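PDB 6ICL: methylxanthine N3-demethylase NdmB from Pseudomonas putida, which removes the N3-methyl group of theobromine, 3-methylxanthine, caffeine and theophylline as formaldehyde, using O2 and NADH, in the bacterial degradation of caffeine. Local coordinates for residues I75-D80 / V147-D152; E186-N191 / R309-D314; H197-H202 / P209-H214. All blocks are in the same frame, centred on the assembly; numbering follows the deposited sequence.

Interaction 1: I75-D80 / V147-D152; sequences IIAAAD and VWVRLD
Inside the curled antiparallel sheet of the Rieske domain, I75 and A77 of strand 74-79 meet V147 and V149 of strand 146-150 through methyl groups alone. The tighter pair is A77 and V149, where CB of A77 lies 3.9 Å from CG2 of V149 and slightly farther from CG1. V149 keeps CG1 anti to its backbone N (chi1 177°) and CG2 beside that N, and both branches straddle the alanine methyl. Two residues earlier, with chi2 at -180°, the end of the I75 chain stretches until CD1 comes to 4.2 Å from CG2 of V147. These residue sizes match the spacing of the backbones: the CA atoms of A77 and V149 are 7.1 Å apart, close enough for an alanine methyl to reach, whereas those of I75 and V147, 8.3 Å apart, are bridged by the longer isoleucine. The two strands are second neighbours in the sheet, with strand 137-143 between them, so they run in the same direction and share no backbone pairing; their closeness shows how strongly the sheet bends here. C140 of the middle strand touches both A77 and V147. The alternation of side chains along each strand turns I76 and W148 away from this apolar seam, W148 packing on P39 and P161 instead. R150 likewise points elsewhere, forming a salt bridge with D139, and beyond the strand end the carbonyl O of D80 accepts a hydrogen bond from W322 of the second subunit.

Interaction 2: E186-N191 / R309-D314; sequences ERRWEN and RVLDED. With FE (Fe (III) ion), chain C.
D314 and N191 meet beside the mononuclear iron, which D314 holds through both carboxylate oxygens, OD1 at 2.3 Å and OD2 at 2.2 Å. The amide plane of N191 is turned 82° from that of the carboxylate. Its ND2 donates to OD1 of D314 over 3.2 Å, with an N-H...O angle of 162°; the acceptor lies close to the amide plane, but the donor stands above the carboxylate plane. N191 reaches across because CG is anti to its backbone N, chi1 174°. R188, one helical turn back, helps to set the amide's orientation: its NH1 gives a hydrogen bond of 2.9 Å to OD1 of N191, in the carbonyl plane and on a lone pair, leaving ND2 for the aspartate. ND2 is also hydrogen-bonded to OH of Y107 in the third subunit. An alanine here takes away the whole amide and would probably leave D314 OD1 without this donor, R188 NH1 without this acceptor and Y107 of the third subunit without its link to the metal site. The R188 chain bends at chi2 and its guanidinium turns an edge to L311, whose methyl CD2 lies a tight 3.2 Å from NH2 of R188. W181 packs against N191, L311 and D314 alike. Helices 185-192 and 300-319 thus bring together a second-shell asparagine and the carboxylate of the two-histidine, one-carboxylate facial triad, the iron site of Rieske oxygenases, with H197 and H202 as its histidines.

Interaction 3: H197-H202 / P209-H214; sequences HFAFVH and PFFASH. With FE (Fe (III) ion), chain C.
A199, on the short helix 198-201, faces F211 at the second position of the type II beta turn F210-S213, their CA atoms 7.7 Å apart; the turn is closed by a hydrogen bond from S213 N to F210 O, and A212 follows F211 with a positive phi. The contact is apolar and slight. F211 swings its ring toward the helix with CG anti to the backbone N, chi1 -173°, so that CE1 rests 3.9 Å from CB of A199. The same CE1 comes to 4.2 Å from CZ of F200, the two rings meeting obliquely. A199 suits the position between them, since its single methyl touches F211 and also lies over one face of the F200 ring, toward its rim. The two iron ligands flank the helix behind this patch. H197 NE2 binds the metal at 2.1 Å and H202 NE2 at 1.9 Å, and a water is bound at 2.1 Å. Backbone bonds fix the spacing of the histidines: O of H197 accepts from both F200 N and V201 N, and F198 O from H202 N. F198 fits between the imidazoles, its CD1 3.8 Å above one face of H197 and at the edge of H202. The ND1 atoms are hydrogen-bonded to second-shell carboxylates, that of H197 to D194 and that of H202 to E313. H108 of the third subunit, in the pocket of its [2Fe-2S] cluster, packs on H197 and F200. An iron facing a neighbour's cluster across a subunit boundary in this way is characteristic of Rieske oxygenases, in which electrons cross between subunits to the catalytic iron.

Interactions 1 and 2 are buried, whereas interaction 3 lies at the surface. Interaction 1 belongs to the Rieske domain and is purely aliphatic, as suits the inside of a bent sheet; its nearest atoms are about 11 Å from interaction 2 and about 21 Å from interaction 3. The other two share the C-terminal oxygenase domain and the same iron and water, with interaction 3 nested in the loop that interaction 2 closes. They touch directly, the E313-H202 pair forming a bridge between them. Interaction 2 joins polar groups around a metal ligand; interaction 3 packs rings and a methyl outside the helix between the two histidines. Both border the third subunit.

Interaction 1: I75-D80 / V147-D152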
loop_
_atom_site.group_PDB
_atom_site.type_symbol
_atom_site.label_atom_id
_atom_site.label_comp_id
_atom_site.label_asym_id
_atom_site.label_seq_id
_atom_site.Cartn_x
_atom_site.Cartn_y
_atom_site.Cartn_z
ATOM N N ILE A 75 -14.509 2.605 -36.168
ATOM C CA ILE A 75 -13.999 1.721 -35.132
ATOM C C ILE A 75 -14.266 0.288 -35.533
ATOM O O ILE A 75 -15.397 -0.087 -35.861
ATOM C CB ILE A 75 -14.644 2.045 -33.783
ATOM C CG1 ILE A 75 -14.423 3.514 -33.447
ATOM C CG2 ILE A 75 -14.068 1.144 -32.685
ATOM C CD1 ILE A 75 -15.042 3.886 -32.116
ATOM N N ILE A 76 -13.220 -0.512 -35.527
ATOM C CA ILE A 76 -13.332 -1.921 -35.813
ATOM C C ILE A 76 -13.104 -2.671 -34.511
ATOM O O ILE A 76 -12.527 -2.153 -33.547
ATOM C CB ILE A 76 -12.309 -2.345 -36.883
ATOM C CG1 ILE A 76 -10.909 -2.157 -36.319
ATOM C CG2 ILE A 76 -12.451 -1.468 -38.121
ATOM C CD1 ILE A 76 -9.957 -3.276 -36.634
ATOM N N ALA A 77 -13.575 -3.907 -34.487
ATOM C CA ALA A 77 -13.360 -4.826 -33.384
ATOM C C ALA A 77 -12.789 -6.093 -33.992
ATOM O O ALA A 77 -13.326 -6.605 -34.979
ATOM C CB ALA A 77 -14.672 -5.114 -32.620
ATOM N N ALA A 78 -11.682 -6.578 -33.445
ATOM C CA ALA A 78 -11.065 -7.785 -33.961
ATOM C C ALA A 78 -10.537 -8.600 -32.795
ATOM O O ALA A 78 -10.491 -8.125 -31.659
ATOM C CB ALA A 78 -9.936 -7.462 -34.945
ATOM N N ALA A 79 -10.113 -9.828 -33.092
ATOM C CA ALA A 79 -9.494 -10.671 -32.083
ATOM C C ALA A 79 -8.159 -10.068 -31.661
ATOM O O ALA A 79 -7.335 -9.701 -32.511
ATOM C CB ALA A 79 -9.289 -12.085 -32.619
ATOM N N ASP A 80 -7.946 -9.966 -30.348
ATOM C CA ASP A 80 -6.755 -9.309 -29.802
ATOM C C ASP A 80 -5.565 -10.271 -29.785
ATOM O O ASP A 80 -4.974 -10.592 -28.743
ATOM C CB ASP A 80 -7.039 -8.774 -28.405
ATOM C CG ASP A 80 -5.970 -7.784 -27.936
ATOM O OD1 ASP A 80 -5.146 -7.330 -28.782
ATOM O OD2 ASP A 80 -5.968 -7.463 -26.717
ATOM N N VAL A 147 -19.801 2.020 -27.830
ATOM C CA VAL A 147 -19.280 1.067 -28.806
ATOM C C VAL A 147 -19.927 -0.300 -28.595
ATOM O O VAL A 147 -19.797 -0.903 -27.522
ATOM C CB VAL A 147 -17.752 0.958 -28.710
ATOM C CG1 VAL A 147 -17.215 0.035 -29.810
ATOM C CG2 VAL A 147 -17.116 2.344 -28.788
ATOM N N TRP A 148 -20.590 -0.804 -29.639
ATOM C CA TRP A 148 -21.315 -2.070 -29.624
ATOM C C TRP A 148 -20.610 -3.070 -30.519
ATOM O O TRP A 148 -20.114 -2.720 -31.596
ATOM C CB TRP A 148 -22.751 -1.888 -30.130
ATOM C CG TRP A 148 -23.520 -0.918 -29.356
ATOM C CD1 TRP A 148 -23.565 0.441 -29.536
ATOM C CD2 TRP A 148 -24.352 -1.205 -28.241
ATOM N NE1 TRP A 148 -24.395 1.014 -28.603
ATOM C CE2 TRP A 148 -24.892 0.020 -27.794
ATOM C CE3 TRP A 148 -24.707 -2.387 -27.578
ATOM C CZ2 TRP A 148 -25.753 0.098 -26.705
ATOM C CZ3 TRP A 148 -25.568 -2.312 -26.512
ATOM C CH2 TRP A 148 -26.084 -1.077 -26.080
ATOM N N VAL A 149 -20.580 -4.315 -30.086
ATOM C CA VAL A 149 -19.976 -5.395 -30.842
ATOM C C VAL A 149 -20.953 -6.566 -30.862
ATOM O O VAL A 149 -21.587 -6.881 -29.850
ATOM C CB VAL A 149 -18.624 -5.842 -30.240
ATOM C CG1 VAL A 149 -18.049 -7.025 -31.028
ATOM C CG2 VAL A 149 -17.622 -4.678 -30.178
ATOM N N ARG A 150 -21.048 -7.224 -32.015
ATOM C CA ARG A 150 -21.784 -8.473 -32.161
ATOM C C ARG A 150 -20.822 -9.511 -32.712
ATOM O O ARG A 150 -20.252 -9.323 -33.791
ATOM C CB ARG A 150 -23.001 -8.308 -33.079
ATOM C CG ARG A 150 -23.740 -9.643 -33.331
ATOM C CD ARG A 150 -25.030 -9.426 -34.112
ATOM N NE ARG A 150 -24.784 -8.917 -35.457
ATOM C CZ ARG A 150 -25.746 -8.588 -36.322
ATOM N NH1 ARG A 150 -27.032 -8.701 -35.981
ATOM N NH2 ARG A 150 -25.424 -8.130 -37.526
ATOM N N LEU A 151 -20.619 -10.589 -31.954
ATOM C CA LEU A 151 -19.602 -11.555 -32.320
ATOM C C LEU A 151 -20.034 -12.459 -33.457
ATOM O O LEU A 151 -19.176 -12.954 -34.196
ATOM C CB LEU A 151 -19.231 -12.410 -31.117
ATOM C CG LEU A 151 -18.515 -11.653 -30.003
ATOM C CD1 LEU A 151 -18.176 -12.628 -28.877
ATOM C CD2 LEU A 151 -17.255 -10.956 -30.555
ATOM N N ASP A 152 -21.329 -12.722 -33.598
ATOM C CA ASP A 152 -21.792 -13.675 -34.596
ATOM C C ASP A 152 -22.954 -13.084 -35.374
ATOM O O ASP A 152 -23.997 -12.754 -34.794
ATOM C CB ASP A 152 -22.187 -15.020 -33.981
ATOM C CG ASP A 152 -22.337 -16.103 -35.044
ATOM O OD1 ASP A 152 -22.796 -15.771 -36.140
ATOM O OD2 ASP A 152 -21.963 -17.263 -34.815
#

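Interaction 2: E186-N191 / R309-D314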
loop_
_atom_site.group_PDB
_atom_site.type_symbol
_atom_site.label_atom_id
_atom_site.label_comp_id
_atom_site.label_asym_id
_atom_site.label_seq_id
_atom_site.Cartn_x
_atom_site.Cartn_y
_atom_site.Cartn_z
ATOM N N GLU A 186 -27.212 -11.216 -16.087
ATOM C CA GLU A 186 -28.621 -11.481 -15.749
ATOM C C GLU A 186 -28.978 -10.925 -14.377
ATOM O O GLU A 186 -30.066 -10.372 -14.189
ATOM C CB GLU A 186 -28.933 -12.986 -15.793
ATOM C CG GLU A 186 -28.887 -13.623 -17.180
ATOM C CD GLU A 186 -27.456 -13.961 -17.623
ATOM O OE1 GLU A 186 -27.245 -14.228 -18.830
ATOM O OE2 GLU A 186 -26.541 -13.965 -16.764
ATOM N N ARG A 187 -28.078 -11.068 -13.394
ATOM C CA ARG A 187 -28.367 -10.551 -12.059
ATOM C C ARG A 187 -28.502 -9.042 -12.081
ATOM O O ARG A 187 -29.298 -8.466 -11.316
ATOM C CB ARG A 187 -27.269 -10.939 -11.070
ATOM C CG ARG A 187 -26.996 -12.416 -10.932
ATOM C CD ARG A 187 -28.002 -13.056 -10.048
ATOM N NE ARG A 187 -27.585 -14.387 -9.617
ATOM C CZ ARG A 187 -28.421 -15.240 -9.039
ATOM N NH1 ARG A 187 -29.683 -14.869 -8.854
ATOM N NH2 ARG A 187 -28.010 -16.450 -8.670
ATOM N N ARG A 188 -27.692 -8.373 -12.904
ATOM C CA ARG A 188 -27.786 -6.914 -12.984
ATOM C C ARG A 188 -29.117 -6.479 -13.601
ATOM O O ARG A 188 -29.752 -5.532 -13.124
ATOM C CB ARG A 188 -26.617 -6.342 -13.784
ATOM C CG ARG A 188 -26.195 -4.947 -13.315
ATOM C CD ARG A 188 -27.052 -3.911 -13.968
ATOM N NE ARG A 188 -27.024 -2.613 -13.293
ATOM C CZ ARG A 188 -27.785 -2.291 -12.251
ATOM N NH1 ARG A 188 -28.626 -3.180 -11.727
ATOM N NH2 ARG A 188 -27.698 -1.082 -11.725
ATOM N N TRP A 189 -29.540 -7.150 -14.671
ATOM C CA TRP A 189 -30.812 -6.828 -15.308
ATOM C C TRP A 189 -31.979 -7.026 -14.342
ATOM O O TRP A 189 -32.819 -6.133 -14.167
ATOM C CB TRP A 189 -30.984 -7.695 -16.560
ATOM C CG TRP A 189 -32.092 -7.242 -17.442
ATOM C CD1 TRP A 189 -31.989 -6.432 -18.529
ATOM C CD2 TRP A 189 -33.482 -7.578 -17.318
ATOM N NE1 TRP A 189 -33.228 -6.249 -19.104
ATOM C CE2 TRP A 189 -34.162 -6.941 -18.375
ATOM C CE3 TRP A 189 -34.217 -8.361 -16.417
ATOM C CZ2 TRP A 189 -35.550 -7.051 -18.557
ATOM C CZ3 TRP A 189 -35.611 -8.477 -16.607
ATOM C CH2 TRP A 189 -36.249 -7.825 -17.663
ATOM N N GLU A 190 -32.031 -8.183 -13.674
ATOM C CA GLU A 190 -33.132 -8.428 -12.744
ATOM C C GLU A 190 -33.128 -7.438 -11.595
ATOM O O GLU A 190 -34.193 -7.076 -11.086
ATOM C CB GLU A 190 -33.069 -9.846 -12.195
ATOM C CG GLU A 190 -33.237 -10.893 -13.274
ATOM C CD GLU A 190 -33.367 -12.277 -12.683
ATOM O OE1 GLU A 190 -33.119 -12.425 -11.471
ATOM O OE2 GLU A 190 -33.701 -13.213 -13.430
ATOM N N ASN A 191 -31.952 -6.989 -11.167
ATOM C CA ASN A 191 -31.913 -5.945 -10.149
ATOM C C ASN A 191 -32.532 -4.649 -10.660
ATOM O O ASN A 191 -33.229 -3.952 -9.917
ATOM C CB ASN A 191 -30.471 -5.701 -9.704
ATOM C CG ASN A 191 -30.349 -4.524 -8.748
ATOM O OD1 ASN A 191 -29.675 -3.543 -9.046
ATOM N ND2 ASN A 191 -31.009 -4.614 -7.610
ATOM N N ARG A 309 -25.133 6.846 -5.918
ATOM C CA ARG A 309 -25.558 6.512 -4.562
ATOM C C ARG A 309 -26.476 5.286 -4.551
ATOM O O ARG A 309 -26.314 4.380 -3.728
ATOM C CB ARG A 309 -26.251 7.720 -3.943
ATOM C CG ARG A 309 -26.808 7.467 -2.559
ATOM C CD ARG A 309 -27.512 8.713 -2.057
ATOM N NE ARG A 309 -28.112 8.501 -0.739
ATOM C CZ ARG A 309 -28.957 9.350 -0.164
ATOM N NH1 ARG A 309 -29.305 10.470 -0.791
ATOM N NH2 ARG A 309 -29.468 9.072 1.030
ATOM N N VAL A 310 -27.421 5.231 -5.477
ATOM C CA VAL A 310 -28.291 4.068 -5.599
ATOM C C VAL A 310 -27.480 2.828 -5.966
ATOM O O VAL A 310 -27.621 1.765 -5.344
ATOM C CB VAL A 310 -29.391 4.365 -6.628
ATOM C CG1 VAL A 310 -30.099 3.079 -7.081
ATOM C CG2 VAL A 310 -30.373 5.391 -6.030
ATOM N N LEU A 311 -26.620 2.949 -6.984
ATOM C CA LEU A 311 -25.779 1.827 -7.403
ATOM C C LEU A 311 -24.964 1.285 -6.243
ATOM O O LEU A 311 -24.828 0.065 -6.078
ATOM C CB LEU A 311 -24.846 2.268 -8.533
ATOM C CG LEU A 311 -25.478 2.609 -9.885
ATOM C CD1 LEU A 311 -24.410 3.227 -10.806
ATOM C CD2 LEU A 311 -26.077 1.344 -10.518
ATOM N N ASP A 312 -24.435 2.175 -5.407
ATOM C CA ASP A 312 -23.611 1.701 -4.302
ATOM C C ASP A 312 -24.431 0.994 -3.232
ATOM O O ASP A 312 -23.871 0.179 -2.497
ATOM C CB ASP A 312 -22.823 2.853 -3.665
ATOM C CG ASP A 312 -21.660 3.310 -4.531
ATOM O OD1 ASP A 312 -21.177 2.521 -5.389
ATOM O OD2 ASP A 312 -21.239 4.475 -4.347
ATOM N N GLU A 313 -25.738 1.265 -3.144
ATOM C CA GLU A 313 -26.588 0.479 -2.243
ATOM C C GLU A 313 -26.852 -0.922 -2.801
ATOM O O GLU A 313 -26.769 -1.910 -2.069
ATOM C CB GLU A 313 -27.898 1.230 -1.977
ATOM C CG GLU A 313 -27.674 2.494 -1.177
ATOM C CD GLU A 313 -28.883 3.395 -1.148
ATOM O OE1 GLU A 313 -29.789 3.243 -1.999
ATOM O OE2 GLU A 313 -28.915 4.274 -0.275
ATOM N N ASP A 314 -27.130 -1.029 -4.101
ATOM C CA ASP A 314 -27.374 -2.335 -4.713
ATOM C C ASP A 314 -26.117 -3.196 -4.756
ATOM O O ASP A 314 -26.192 -4.418 -4.575
ATOM C CB ASP A 314 -27.898 -2.158 -6.134
ATOM C CG ASP A 314 -29.375 -1.764 -6.192
ATOM O OD1 ASP A 314 -30.213 -2.361 -5.484
ATOM O OD2 ASP A 314 -29.695 -0.870 -6.979
HETATM FE FE FE C . -31.814 -1.000 -6.512
HETATM O O HOH W 1 -32.397 -0.210 -8.342
#

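Interaction 3: H197-H202 / P209-H214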
loop_
_atom_site.group_PDB
_atom_site.type_symbol
_atom_site.label_atom_id
_atom_site.label_comp_id
_atom_site.label_asym_id
_atom_site.label_seq_id
_atom_site.Cartn_x
_atom_site.Cartn_y
_atom_site.Cartn_z
ATOM N N HIS A 197 -37.238 -4.656 -3.921
ATOM C CA HIS A 197 -36.078 -4.534 -3.043
ATOM C C HIS A 197 -35.869 -3.128 -2.480
ATOM O O HIS A 197 -34.994 -2.961 -1.621
ATOM C CB HIS A 197 -34.794 -4.989 -3.766
ATOM C CG HIS A 197 -34.272 -4.006 -4.770
ATOM N ND1 HIS A 197 -34.687 -3.992 -6.085
ATOM C CD2 HIS A 197 -33.349 -3.020 -4.658
ATOM C CE1 HIS A 197 -34.055 -3.029 -6.734
ATOM N NE2 HIS A 197 -33.237 -2.423 -5.889
ATOM N N PHE A 198 -36.639 -2.116 -2.929
ATOM C CA PHE A 198 -36.388 -0.735 -2.493
ATOM C C PHE A 198 -36.455 -0.590 -0.976
ATOM O O PHE A 198 -35.633 0.121 -0.379
ATOM C CB PHE A 198 -37.385 0.242 -3.125
ATOM C CG PHE A 198 -37.087 0.587 -4.547
ATOM C CD1 PHE A 198 -36.345 -0.272 -5.351
ATOM C CD2 PHE A 198 -37.546 1.777 -5.089
ATOM C CE1 PHE A 198 -36.067 0.048 -6.676
ATOM C CE2 PHE A 198 -37.283 2.092 -6.402
ATOM C CZ PHE A 198 -36.542 1.219 -7.201
ATOM N N ALA A 199 -37.441 -1.232 -0.330
ATOM C CA ALA A 199 -37.614 -1.012 1.109
ATOM C C ALA A 199 -36.403 -1.492 1.896
ATOM O O ALA A 199 -36.108 -0.968 2.983
ATOM C CB ALA A 199 -38.886 -1.714 1.601
ATOM N N PHE A 200 -35.663 -2.456 1.351
ATOM C CA PHE A 200 -34.556 -3.057 2.084
ATOM C C PHE A 200 -33.197 -2.579 1.600
ATOM O O PHE A 200 -32.286 -2.396 2.417
ATOM C CB PHE A 200 -34.687 -4.591 2.007
ATOM C CG PHE A 200 -36.108 -5.049 2.303
ATOM C CD1 PHE A 200 -36.562 -5.135 3.619
ATOM C CD2 PHE A 200 -37.016 -5.275 1.266
ATOM C CE1 PHE A 200 -37.898 -5.483 3.894
ATOM C CE2 PHE A 200 -38.349 -5.630 1.534
ATOM C CZ PHE A 200 -38.781 -5.739 2.834
ATOM N N VAL A 201 -33.041 -2.363 0.296
ATOM C CA VAL A 201 -31.757 -1.908 -0.240
ATOM C C VAL A 201 -31.670 -0.383 -0.262
ATOM O O VAL A 201 -30.600 0.185 -0.008
ATOM C CB VAL A 201 -31.538 -2.504 -1.647
ATOM C CG1 VAL A 201 -30.208 -2.000 -2.267
ATOM C CG2 VAL A 201 -31.574 -4.032 -1.594
ATOM N N HIS A 202 -32.795 0.300 -0.543
ATOM C CA HIS A 202 -32.807 1.747 -0.766
ATOM C C HIS A 202 -33.694 2.517 0.216
ATOM O O HIS A 202 -34.329 3.491 -0.198
ATOM C CB HIS A 202 -33.295 2.064 -2.194
ATOM C CG HIS A 202 -32.542 1.360 -3.289
ATOM N ND1 HIS A 202 -31.180 1.512 -3.480
ATOM C CD2 HIS A 202 -32.962 0.510 -4.262
ATOM C CE1 HIS A 202 -30.798 0.786 -4.522
ATOM N NE2 HIS A 202 -31.857 0.155 -5.011
ATOM N N PRO A 209 -43.114 2.998 -4.909
ATOM C CA PRO A 209 -44.509 3.318 -5.225
ATOM C C PRO A 209 -45.446 2.117 -5.258
ATOM O O PRO A 209 -46.630 2.297 -5.566
ATOM C CB PRO A 209 -44.402 3.963 -6.614
ATOM C CG PRO A 209 -43.207 3.306 -7.224
ATOM C CD PRO A 209 -42.242 3.047 -6.096
ATOM N N PHE A 210 -44.966 0.904 -4.947
ATOM C CA PHE A 210 -45.797 -0.293 -5.029
ATOM C C PHE A 210 -45.687 -1.190 -3.797
ATOM O O PHE A 210 -46.021 -2.378 -3.891
ATOM C CB PHE A 210 -45.439 -1.145 -6.254
ATOM C CG PHE A 210 -45.364 -0.393 -7.554
ATOM C CD1 PHE A 210 -44.131 -0.035 -8.090
ATOM C CD2 PHE A 210 -46.514 -0.084 -8.266
ATOM C CE1 PHE A 210 -44.052 0.635 -9.311
ATOM C CE2 PHE A 210 -46.442 0.580 -9.482
ATOM C CZ PHE A 210 -45.210 0.946 -10.004
ATOM N N PHE A 211 -45.205 -0.691 -2.658
ATOM C CA PHE A 211 -44.841 -1.622 -1.592
ATOM C C PHE A 211 -46.068 -2.357 -1.065
ATOM O O PHE A 211 -47.113 -1.745 -0.810
ATOM C CB PHE A 211 -44.125 -0.927 -0.435
ATOM C CG PHE A 211 -43.594 -1.901 0.607
ATOM C CD1 PHE A 211 -42.667 -2.882 0.252
ATOM C CD2 PHE A 211 -44.034 -1.848 1.926
ATOM C CE1 PHE A 211 -42.178 -3.779 1.197
ATOM C CE2 PHE A 211 -43.549 -2.740 2.878
ATOM C CZ PHE A 211 -42.617 -3.706 2.515
ATOM N N ALA A 212 -45.924 -3.679 -0.912
ATOM C CA ALA A 212 -46.958 -4.604 -0.453
ATOM C C ALA A 212 -48.156 -4.666 -1.402
ATOM O O ALA A 212 -49.148 -5.351 -1.098
ATOM C CB ALA A 212 -47.422 -4.273 0.977
ATOM N N SER A 213 -48.082 -3.974 -2.543
ATOM C CA SER A 213 -49.056 -4.048 -3.625
ATOM C C SER A 213 -48.659 -5.138 -4.618
ATOM O O SER A 213 -47.493 -5.535 -4.708
ATOM C CB SER A 213 -49.163 -2.702 -4.355
ATOM O OG SER A 213 -49.248 -1.610 -3.452
ATOM N N HIS A 214 -49.653 -5.636 -5.362
ATOM C CA HIS A 214 -49.423 -6.508 -6.515
ATOM C C HIS A 214 -50.048 -5.824 -7.721
ATOM O O HIS A 214 -51.151 -6.200 -8.159
ATOM C CB HIS A 214 -50.009 -7.913 -6.347
ATOM C CG HIS A 214 -49.976 -8.431 -4.945
ATOM N ND1 HIS A 214 -48.969 -8.121 -4.054
ATOM C CD2 HIS A 214 -50.834 -9.239 -4.278
ATOM C CE1 HIS A 214 -49.212 -8.711 -2.897
ATOM N NE2 HIS A 214 -50.335 -9.399 -3.007
HETATM FE FE FE C . -31.814 -1.000 -6.512
HETATM O O HOH W 1 -32.397 -0.210 -8.342
#